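Local coordinates for metastasis-associated protein MTA1 (PDB 6G16), which probably serves as a scaffold subunit of the NuRD chromatin-remodelling and deacetylase complex, its R1 region recruiting the histone chaperone RBBP4, at residues K48-C51 against T52-P56; A21-L24 against C25-I28. All coordinates share one frame; numbering follows the deposited sequence.

Overall arrangement
Contact 2 comes first along the chain, at the kink where helix 16-24 gives way to the short helix 26-29; contact 1 follows at the C-terminal end of helix 44-53, just ahead of the unmodelled residues 58-67. Their centres are about 10 Å apart and they touch directly: C51 SG lies 3.4 Å from A21 CB, while E50 packs on C25 and I28. Both fall within the MTA R1 domain and belong to one small helical cluster. Contact 2 turns three arginines to acidic groups of another protein chain, and in contact 1 K48 and C51 each pack on an aromatic side chain of that other chain, so the cluster forms part of the binding surface for that partner, probably RBBP4.

Contact 1 (K48-C51 against T52-P56); sequences KAEC and TARLP
E50 and R54, one turn apart at the C-terminal end of helix 44-53, run side by side and close a salt bridge, with R54 NH1 donating to E50 OE2 at 2.9 Å and 159°. The oxygen lies practically in the guanidinium plane, at its edge, yet NH1 reaches it from above the carboxylate plane; the two flat groups stand almost perpendicular, 85° apart. With CG anti to the backbone N (chi1 -153°) and an extended chain, E50 carries its carboxylate along the helix flank, and a bend at chi3 of R54 brings the guanidinium round to meet it. The aliphatic stems follow suit, E50 CG lying 3.7 Å from R54 CD. Shortening E50 to an alanine is likely to leave the R54 guanidinium without its carboxylate mate and less fixed in its rotation, and to uncover C25 and I28.

The tightly packed side is that of C51, which is buried against L17 and A21 of helix 16-24 and an aromatic side chain of another protein chain. On the loose side, T52 and A53 face solvent. T52 OG1 has two carbonyls within reach, 2.8 Å from A49 O and 3.1 Å from K48 O; T52 N bonds K48 O at 2.9 Å. A53 N continues the helical pattern to A49 O. The last bond of the helix runs from R54 N to E50 O (3.0 Å), after which R54 leaves helical geometry.

E50 and R54 are therefore joined twice, through backbone and side chain, across the turn where the helix ends. A cation this close to the carboxylate is likely to favour its ionised form, and the pair links side chains of the final turn at the largely exposed C-terminal end of helix 44-53.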
loop_
_atom_site.group_PDB
_atom_site.type_symbol
_atom_site.label_atom_id
_atom_site.label_comp_id
_atom_site.label_asym_id
_atom_site.label_seq_id
_atom_site.Cartn_x
_atom_site.Cartn_y
_atom_site.Cartn_z
ATOM N N LYS B 48 15.010 8.460 -28.637
ATOM C CA LYS B 48 14.803 7.565 -29.798
ATOM C C LYS B 48 15.900 7.771 -30.860
ATOM O O LYS B 48 16.431 6.815 -31.439
ATOM C CB LYS B 48 13.423 7.796 -30.421
ATOM C CG LYS B 48 12.297 7.190 -29.598
ATOM C CD LYS B 48 10.925 7.656 -30.052
ATOM C CE LYS B 48 9.895 7.450 -28.954
ATOM N NZ LYS B 48 8.549 7.887 -29.414
ATOM N N ALA B 49 16.241 9.031 -31.090
ATOM C CA ALA B 49 17.294 9.366 -32.021
ATOM C C ALA B 49 18.591 8.730 -31.579
ATOM O O ALA B 49 19.151 7.890 -32.298
ATOM C CB ALA B 49 17.447 10.876 -32.120
ATOM N N GLU B 50 19.045 9.088 -30.376
ATOM C CA GLU B 50 20.351 8.614 -29.897
ATOM C C GLU B 50 20.396 7.093 -29.702
ATOM O O GLU B 50 21.457 6.494 -29.785
ATOM C CB GLU B 50 20.771 9.317 -28.617
ATOM C CG GLU B 50 22.294 9.378 -28.451
ATOM C CD GLU B 50 22.770 9.389 -26.999
ATOM O OE1 GLU B 50 21.995 9.047 -26.054
ATOM O OE2 GLU B 50 23.962 9.715 -26.801
ATOM N N CYS B 51 19.250 6.474 -29.446
ATOM C CA CYS B 51 19.182 5.019 -29.379
ATOM C C CYS B 51 19.392 4.392 -30.766
ATOM O O CYS B 51 20.225 3.459 -30.918
ATOM C CB CYS B 51 17.854 4.559 -28.807
ATOM S SG CYS B 51 17.753 2.743 -28.632
ATOM N N THR B 52 18.639 4.888 -31.760
ATOM C CA THR B 52 18.772 4.387 -33.150
ATOM C C THR B 52 20.202 4.610 -33.695
ATOM O O THR B 52 20.737 3.762 -34.428
ATOM C CB THR B 52 17.705 4.956 -34.121
ATOM O OG1 THR B 52 17.783 6.385 -34.166
ATOM C CG2 THR B 52 16.293 4.538 -33.693
ATOM N N ALA B 53 20.830 5.721 -33.291
ATOM C CA ALA B 53 22.222 6.021 -33.680
ATOM C C ALA B 53 23.262 5.092 -33.013
ATOM O O ALA B 53 24.140 4.545 -33.691
ATOM C CB ALA B 53 22.548 7.473 -33.372
ATOM N N ARG B 54 23.146 4.896 -31.705
ATOM C CA ARG B 54 24.088 4.054 -30.940
ATOM C C ARG B 54 23.678 2.558 -30.813
ATOM O O ARG B 54 24.193 1.839 -29.928
ATOM C CB ARG B 54 24.271 4.639 -29.529
ATOM C CG ARG B 54 24.894 6.019 -29.483
ATOM C CD ARG B 54 24.720 6.630 -28.094
ATOM N NE ARG B 54 25.312 5.824 -27.014
ATOM C CZ ARG B 54 25.441 6.217 -25.741
ATOM N NH1 ARG B 54 25.021 7.421 -25.353
ATOM N NH2 ARG B 54 26.000 5.391 -24.844
ATOM N N LEU B 55 22.772 2.090 -31.675
ATOM C CA LEU B 55 22.329 0.686 -31.633
ATOM C C LEU B 55 23.423 -0.377 -31.920
ATOM O O LEU B 55 23.326 -1.498 -31.388
ATOM C CB LEU B 55 21.107 0.459 -32.545
ATOM C CG LEU B 55 21.150 0.607 -34.083
ATOM C CD1 LEU B 55 21.756 -0.613 -34.784
ATOM C CD2 LEU B 55 19.731 0.836 -34.616
ATOM N N PRO B 56 24.454 -0.045 -32.757
ATOM C CA PRO B 56 25.512 -1.058 -32.967
ATOM C C PRO B 56 26.464 -1.343 -31.771
ATOM O O PRO B 56 27.682 -1.437 -31.971
ATOM C CB PRO B 56 26.297 -0.505 -34.193
ATOM C CG PRO B 56 25.961 0.940 -34.270
ATOM C CD PRO B 56 24.548 1.036 -33.775
#

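Contact 2 (A21-L24 against C25-I28); sequences ARRL and CREI
A21 and C25 are joined by a backbone hydrogen bond, C25 N to A21 O at 2.8 Å, the closing i to i+4 bond of helix 16-24. The next one is shorter in reach: R26 N bonds R23 O (3.1 Å), three residues back. C25, where helical geometry lapses, also takes the N-cap position of helix 26-29, and its own carbonyl accepts I28 N. One residue thus ends one helix and starts the next.

The apolar contact across the junction is L24 CB to C25 SG, 4.1 Å; with SG anti to the carbonyl carbon, the sulfur of C25 also lies 3.5 Å from A21 O. Helix 44-53 meets this side through E50 and C51.

Charged groups occupy a different flank. R23 and R26 lie side by side, pointing the same way, their guanidinium planes inclined at 52° and R23 NH1 3.3 Å from R26 NH2. A bend at chi3 (-58°) turns the R26 head toward R23, and P31 and W32 touch its side chain. Outside the two segments, R22, R23 and R26 each form a salt bridge with an acidic side chain of another protein chain.

Those carboxylates probably offset the concentrated positive charge, so the helix junction gathers three arginines on the side met by the partner, consistent with a charge-driven part of the interface.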
loop_
_atom_site.group_PDB
_atom_site.type_symbol
_atom_site.label_atom_id
_atom_site.label_comp_id
_atom_site.label_asym_id
_atom_site.label_seq_id
_atom_site.Cartn_x
_atom_site.Cartn_y
_atom_site.Cartn_z
ATOM N N ALA B 21 17.069 1.056 -24.626
ATOM C CA ALA B 21 17.208 2.473 -24.912
ATOM C C ALA B 21 17.402 3.298 -23.628
ATOM O O ALA B 21 18.190 4.247 -23.602
ATOM C CB ALA B 21 15.997 2.981 -25.683
ATOM N N ARG B 22 16.658 2.941 -22.584
ATOM C CA ARG B 22 16.733 3.638 -21.304
ATOM C C ARG B 22 18.146 3.545 -20.732
ATOM O O ARG B 22 18.635 4.501 -20.119
ATOM C CB ARG B 22 15.715 3.065 -20.303
ATOM C CG ARG B 22 14.267 3.375 -20.639
ATOM C CD ARG B 22 13.298 2.997 -19.537
ATOM N NE ARG B 22 13.516 1.637 -19.064
ATOM C CZ ARG B 22 12.584 0.698 -18.895
ATOM N NH1 ARG B 22 11.304 0.918 -19.149
ATOM N NH2 ARG B 22 12.955 -0.492 -18.427
ATOM N N ARG B 23 18.800 2.397 -20.928
ATOM C CA ARG B 23 20.175 2.215 -20.435
ATOM C C ARG B 23 21.165 2.938 -21.337
ATOM O O ARG B 23 21.951 3.753 -20.859
ATOM C CB ARG B 23 20.520 0.741 -20.252
ATOM C CG ARG B 23 19.881 0.154 -18.996
ATOM C CD ARG B 23 20.480 -1.190 -18.608
ATOM N NE ARG B 23 19.928 -1.748 -17.363
ATOM C CZ ARG B 23 20.384 -1.520 -16.125
ATOM N NH1 ARG B 23 21.417 -0.711 -15.906
ATOM N NH2 ARG B 23 19.796 -2.107 -15.083
ATOM N N LEU B 24 21.083 2.697 -22.640
ATOM C CA LEU B 24 21.917 3.416 -23.614
ATOM C C LEU B 24 21.909 4.930 -23.501
ATOM O O LEU B 24 22.962 5.554 -23.615
ATOM C CB LEU B 24 21.484 3.078 -25.042
ATOM C CG LEU B 24 22.106 1.828 -25.679
ATOM C CD1 LEU B 24 21.975 1.953 -27.203
ATOM C CD2 LEU B 24 23.582 1.628 -25.269
ATOM N N CYS B 25 20.723 5.499 -23.302
ATOM C CA CYS B 25 20.544 6.939 -23.280
ATOM C C CYS B 25 20.341 7.452 -21.849
ATOM O O CYS B 25 19.715 8.500 -21.601
ATOM C CB CYS B 25 19.389 7.309 -24.196
ATOM S SG CYS B 25 19.600 6.577 -25.846
ATOM N N ARG B 26 20.924 6.717 -20.907
ATOM C CA ARG B 26 21.013 7.137 -19.513
ATOM C C ARG B 26 21.257 8.640 -19.330
ATOM O O ARG B 26 20.632 9.257 -18.495
ATOM C CB ARG B 26 22.116 6.321 -18.817
ATOM C CG ARG B 26 22.316 6.639 -17.341
ATOM C CD ARG B 26 23.144 5.579 -16.620
ATOM N NE ARG B 26 22.545 4.241 -16.718
ATOM C CZ ARG B 26 21.527 3.787 -15.976
ATOM N NH1 ARG B 26 20.959 4.553 -15.041
ATOM N NH2 ARG B 26 21.068 2.544 -16.156
ATOM N N GLU B 27 22.161 9.220 -20.106
ATOM C CA GLU B 27 22.561 10.627 -19.904
ATOM C C GLU B 27 21.496 11.622 -20.363
ATOM O O GLU B 27 21.465 12.764 -19.893
ATOM C CB GLU B 27 23.900 10.944 -20.608
ATOM C CG GLU B 27 25.071 9.995 -20.336
ATOM C CD GLU B 27 25.280 9.648 -18.868
ATOM O OE1 GLU B 27 24.918 10.488 -17.990
ATOM O OE2 GLU B 27 25.820 8.530 -18.610
ATOM N N ILE B 28 20.648 11.194 -21.298
ATOM C CA ILE B 28 19.531 12.005 -21.775
ATOM C C ILE B 28 18.282 11.826 -20.899
ATOM O O ILE B 28 17.680 12.792 -20.451
ATOM C CB ILE B 28 19.179 11.655 -23.220
ATOM C CG1 ILE B 28 20.366 12.058 -24.118
ATOM C CG2 ILE B 28 17.906 12.400 -23.650
ATOM C CD1 ILE B 28 20.174 11.811 -25.612
#